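Local coordinates for transferrin (Manduca sexta, PDB 6WB6), which transports iron, binding one ferric ion per molecule together with a carbonate anion, at residues A[601-604]-A[605-609]; A[290-293]-A[294-298]. All blocks are in the same frame, centred on the assembly; numbering follows the deposited sequence.

Contact 1 (A[601-604]-A[605-609]); sequences AHTP and LSLAQ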
loop_
_atom_site.group_PDB
_atom_site.type_symbol
_atom_site.label_atom_id
_atom_site.label_comp_id
_atom_site.label_asym_id
_atom_site.label_seq_id
_atom_site.Cartn_x
_atom_site.Cartn_y
_atom_site.Cartn_z
ATOM N N ALA A 601 8.762 -7.409 3.893
ATOM C CA ALA A 601 8.266 -6.424 2.953
ATOM C C ALA A 601 6.751 -6.460 2.849
ATOM O O ALA A 601 6.142 -5.456 2.500
ATOM C CB ALA A 601 8.883 -6.669 1.571
ATOM N N HIS A 602 6.120 -7.595 3.136
ATOM C CA HIS A 602 4.740 -7.763 2.713
ATOM C C HIS A 602 3.847 -6.670 3.296
ATOM O O HIS A 602 3.170 -5.937 2.562
ATOM C CB HIS A 602 4.214 -9.148 3.099
ATOM C CG HIS A 602 2.819 -9.380 2.641
ATOM N ND1 HIS A 602 1.719 -9.065 3.411
ATOM C CD2 HIS A 602 2.339 -9.842 1.462
ATOM C CE1 HIS A 602 0.621 -9.349 2.732
ATOM N NE2 HIS A 602 0.971 -9.820 1.549
ATOM N N THR A 603 3.811 -6.555 4.616
ATOM C CA THR A 603 2.848 -5.639 5.223
ATOM C C THR A 603 3.086 -4.189 4.832
ATOM O O THR A 603 2.114 -3.511 4.449
ATOM C CB THR A 603 2.823 -5.822 6.741
ATOM O OG1 THR A 603 2.112 -7.026 7.052
ATOM C CG2 THR A 603 2.144 -4.635 7.457
ATOM N N PRO A 604 4.301 -3.651 4.890
ATOM C CA PRO A 604 4.480 -2.271 4.412
ATOM C C PRO A 604 4.145 -2.079 2.953
ATOM O O PRO A 604 3.587 -1.028 2.602
ATOM C CB PRO A 604 5.960 -1.980 4.695
ATOM C CG PRO A 604 6.550 -3.249 5.193
ATOM C CD PRO A 604 5.447 -4.098 5.705
ATOM N N LEU A 605 4.457 -3.041 2.072
ATOM C CA LEU A 605 4.132 -2.818 0.660
ATOM C C LEU A 605 2.648 -3.017 0.398
ATOM O O LEU A 605 2.104 -2.454 -0.567
ATOM C CB LEU A 605 4.930 -3.742 -0.271
ATOM C CG LEU A 605 6.455 -3.861 -0.261
ATOM C CD1 LEU A 605 6.893 -4.512 -1.581
ATOM C CD2 LEU A 605 7.183 -2.548 -0.074
ATOM N N SER A 606 1.981 -3.826 1.221
ATOM C CA SER A 606 0.528 -3.920 1.101
ATOM C C SER A 606 -0.122 -2.632 1.578
ATOM O O SER A 606 -1.119 -2.192 1.011
ATOM C CB SER A 606 -0.015 -5.095 1.897
ATOM O OG SER A 606 0.502 -6.343 1.433
ATOM N N LEU A 607 0.420 -2.029 2.639
ATOM C CA LEU A 607 -0.038 -0.709 3.057
ATOM C C LEU A 607 0.141 0.311 1.955
ATOM O O LEU A 607 -0.802 1.017 1.594
ATOM C CB LEU A 607 0.716 -0.256 4.306
ATOM C CG LEU A 607 0.165 -0.873 5.585
ATOM C CD1 LEU A 607 1.083 -0.559 6.793
ATOM C CD2 LEU A 607 -1.252 -0.351 5.792
ATOM N N ALA A 608 1.360 0.422 1.433
ATOM C CA ALA A 608 1.655 1.450 0.447
ATOM C C ALA A 608 0.731 1.328 -0.748
ATOM O O ALA A 608 0.289 2.330 -1.315
ATOM C CB ALA A 608 3.110 1.341 0.001
ATOM N N GLN A 609 0.411 0.101 -1.139
ATOM C CA GLN A 609 -0.382 -0.043 -2.351
ATOM C C GLN A 609 -1.874 0.134 -2.060
ATOM O O GLN A 609 -2.584 0.780 -2.830
ATOM C CB GLN A 609 -0.049 -1.368 -3.008
ATOM C CG GLN A 609 -0.953 -2.513 -2.717
ATOM C CD GLN A 609 -0.564 -3.731 -3.549
ATOM O OE1 GLN A 609 0.333 -3.654 -4.404
ATOM N NE2 GLN A 609 -1.219 -4.865 -3.290
#
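The carbonyl oxygen of His602 takes two hydrogen bonds from Ser606. The backbone N of Ser606 reaches His602 O at 2.8 Å. The hydroxyl of Ser606 adds a second bond, OG to His602 O at 2.9 Å, from well above the carbonyl plane. With OG beside the backbone N of Ser606 (chi1 -61°), the hydroxyl points back along the helix to the carbonyl one turn earlier. A serine in a helix commonly doubles the backbone bond to the carbonyl four residues earlier in this way. This buried hydroxyl also sits over one face of the His602 imidazole, nearer the rim than the centre. The ring is brought there by CG lying anti to its own backbone N (chi1 -178°). With an alanine in place of His602, Ser606 OG would probably keep its carbonyl partner but lose the ring on that side. The flanking bonds are ordinary helical ones: Leu605 N to Ala601 O, Leu607 N to Thr603 O and Ala608 N to Pro604 O. Leu605 CG lies 3.2 Å from Ala601 O and 4.1 Å from Ala601 CB. Pro604 has no N-H to give to the turn before, and the helix is kinked there. All of this lies in helix 597-611 of the second transferrin-like half. Ala601 and Leu605 face strands 422-428 and 638-641, where they touch Phe425 and Thr641. Leu607 packs on helix 360-375 at Met369 and Phe372. Thr603 OG1 is hydrogen-bonded to Pro380 O, while Ser606 touches Pro170 of the first half.

Contact 2 (A[290-293]-A[294-298]); sequences REKV and KQLAD
Glu291 and Gln295 lie side by side one helical turn apart and point the same way. Their flat ends are not stacked: the carboxylate and amide planes are turned 52° against each other. The touch is between the amide nitrogen and the methylene of the acid, with Gln295 NE2 3.4 Å from Glu291 CG. The other amide atom, Gln295 OE1, takes a hydrogen bond from Ser27 N, which helps fix the rotation of the amide, and Glu291 OE1 makes a weak one with Ser27 OG. Gln295 CG is folded back beside its backbone N (chi1 -83°), and Gln295 CD comes within 3.4 Å of Glu291 O. These are i to i+4 neighbours on helix 286-300, which lies against a four-stranded antiparallel sheet in the first transferrin-like half: Val293 touches Gln76 and Tyr78 of strand 72-79, and Lys294 and Ala297 touch Val321 of strand 320-327. Lys292 and Leu296 form the next such pair. Their side chains cross at a slant, and Lys292 CE meets Leu296 CD1 at 4.1 Å. Lys294 wraps its aliphatic part over the previous turn, with CG 3.1 Å from Arg290 O. The polar ends of the first segment reach further: Lys292 NZ is hydrogen-bonded to Thr25 OG1, and Arg290 NH2 to Phe75 O. Beneath these side chains, Leu296 N bonds to Lys292 O and Ala297 N to Val293 O, as in any helix. Gln295 N bonds to Glu291 O and only weakly to Lys292 O.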
loop_
_atom_site.group_PDB
_atom_site.type_symbol
_atom_site.label_atom_id
_atom_site.label_comp_id
_atom_site.label_asym_id
_atom_site.label_seq_id
_atom_site.Cartn_x
_atom_site.Cartn_y
_atom_site.Cartn_z
ATOM N N ARG A 290 -30.098 12.180 10.990
ATOM C CA ARG A 290 -30.360 11.136 10.000
ATOM C C ARG A 290 -31.123 11.696 8.808
ATOM O O ARG A 290 -30.905 11.290 7.653
ATOM C CB ARG A 290 -31.156 10.005 10.638
ATOM C CG ARG A 290 -30.390 9.165 11.659
ATOM C CD ARG A 290 -31.350 8.293 12.481
ATOM N NE ARG A 290 -30.800 6.974 12.779
ATOM C CZ ARG A 290 -31.279 6.152 13.708
ATOM N NH1 ARG A 290 -32.316 6.516 14.450
ATOM N NH2 ARG A 290 -30.710 4.965 13.903
ATOM N N GLU A 291 -32.021 12.637 9.084
ATOM C CA GLU A 291 -32.778 13.321 8.049
ATOM C C GLU A 291 -31.870 14.206 7.210
ATOM O O GLU A 291 -32.056 14.328 5.993
ATOM C CB GLU A 291 -33.900 14.112 8.742
ATOM C CG GLU A 291 -34.656 15.183 7.944
ATOM C CD GLU A 291 -35.029 16.400 8.846
ATOM O OE1 GLU A 291 -34.196 16.807 9.701
ATOM O OE2 GLU A 291 -36.146 16.935 8.720
ATOM N N LYS A 292 -30.889 14.841 7.847
ATOM C CA LYS A 292 -29.932 15.661 7.116
ATOM C C LYS A 292 -29.075 14.824 6.170
ATOM O O LYS A 292 -28.922 15.158 4.991
ATOM C CB LYS A 292 -29.043 16.417 8.096
ATOM C CG LYS A 292 -28.016 17.274 7.409
ATOM C CD LYS A 292 -28.595 18.575 6.905
ATOM C CE LYS A 292 -27.511 19.363 6.227
ATOM N NZ LYS A 292 -28.006 20.585 5.603
ATOM N N VAL A 293 -28.458 13.764 6.679
ATOM C CA VAL A 293 -27.631 12.913 5.825
ATOM C C VAL A 293 -28.461 12.326 4.685
ATOM O O VAL A 293 -28.044 12.340 3.520
ATOM C CB VAL A 293 -26.957 11.816 6.669
ATOM C CG1 VAL A 293 -26.142 10.890 5.775
ATOM C CG2 VAL A 293 -26.061 12.468 7.697
ATOM N N LYS A 294 -29.648 11.803 5.000
ATOM C CA LYS A 294 -30.520 11.279 3.949
ATOM C C LYS A 294 -30.767 12.312 2.864
ATOM O O LYS A 294 -30.820 11.978 1.676
ATOM C CB LYS A 294 -31.849 10.797 4.553
ATOM C CG LYS A 294 -31.760 9.494 5.338
ATOM C CD LYS A 294 -33.094 9.072 5.983
ATOM C CE LYS A 294 -34.288 9.068 4.987
ATOM N NZ LYS A 294 -34.118 8.193 3.785
ATOM N N GLN A 295 -30.917 13.585 3.251
ATOM C CA GLN A 295 -31.224 14.619 2.264
ATOM C C GLN A 295 -30.017 14.945 1.398
ATOM O O GLN A 295 -30.150 15.126 0.185
ATOM C CB GLN A 295 -31.742 15.879 2.967
ATOM C CG GLN A 295 -33.209 15.782 3.265
ATOM C CD GLN A 295 -33.676 16.805 4.264
ATOM O OE1 GLN A 295 -32.997 17.810 4.507
ATOM N NE2 GLN A 295 -34.840 16.555 4.860
ATOM N N LEU A 296 -28.832 15.033 2.009
ATOM C CA LEU A 296 -27.609 15.218 1.244
ATOM C C LEU A 296 -27.380 14.053 0.289
ATOM O O LEU A 296 -26.937 14.255 -0.852
ATOM C CB LEU A 296 -26.406 15.364 2.196
ATOM C CG LEU A 296 -26.381 16.629 3.058
ATOM C CD1 LEU A 296 -25.345 16.530 4.208
ATOM C CD2 LEU A 296 -26.077 17.811 2.154
ATOM N N ALA A 297 -27.652 12.826 0.751
ATOM C CA ALA A 297 -27.498 11.651 -0.108
ATOM C C ALA A 297 -28.401 11.755 -1.323
ATOM O O ALA A 297 -27.967 11.541 -2.460
ATOM C CB ALA A 297 -27.813 10.371 0.668
ATOM N N ASP A 298 -29.659 12.113 -1.102
ATOM C CA ASP A 298 -30.615 12.086 -2.195
ATOM C C ASP A 298 -30.429 13.254 -3.153
ATOM O O ASP A 298 -30.917 13.182 -4.281
ATOM C CB ASP A 298 -32.036 12.047 -1.632
ATOM C CG ASP A 298 -32.335 10.737 -0.887
ATOM O OD1 ASP A 298 -31.645 9.737 -1.154
ATOM O OD2 ASP A 298 -33.260 10.705 -0.043
#

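How the contacts relate
From the N terminus, contact 2 comes first, in helix 286-300, and contact 1 follows much later, in helix 597-611. Each joins residues one turn apart in two consecutive segments of a single helix, so neither closes a loop, and they neither nest nor cross. They lie in the two different transferrin-like halves, and their nearest atoms are about 27 Å apart. The positions match in topology. Helix 286-300 follows strand 275-279 and packs on strands 72-79 and 320-327. Helix 597-611 follows strand 587-590 and packs on strands 422-428 and 638-641. Both sheets have the strand order 1-3-2-4. The centre of contact 1 is about 5 Å from the centre of the chain, that of contact 2 about 33 Å.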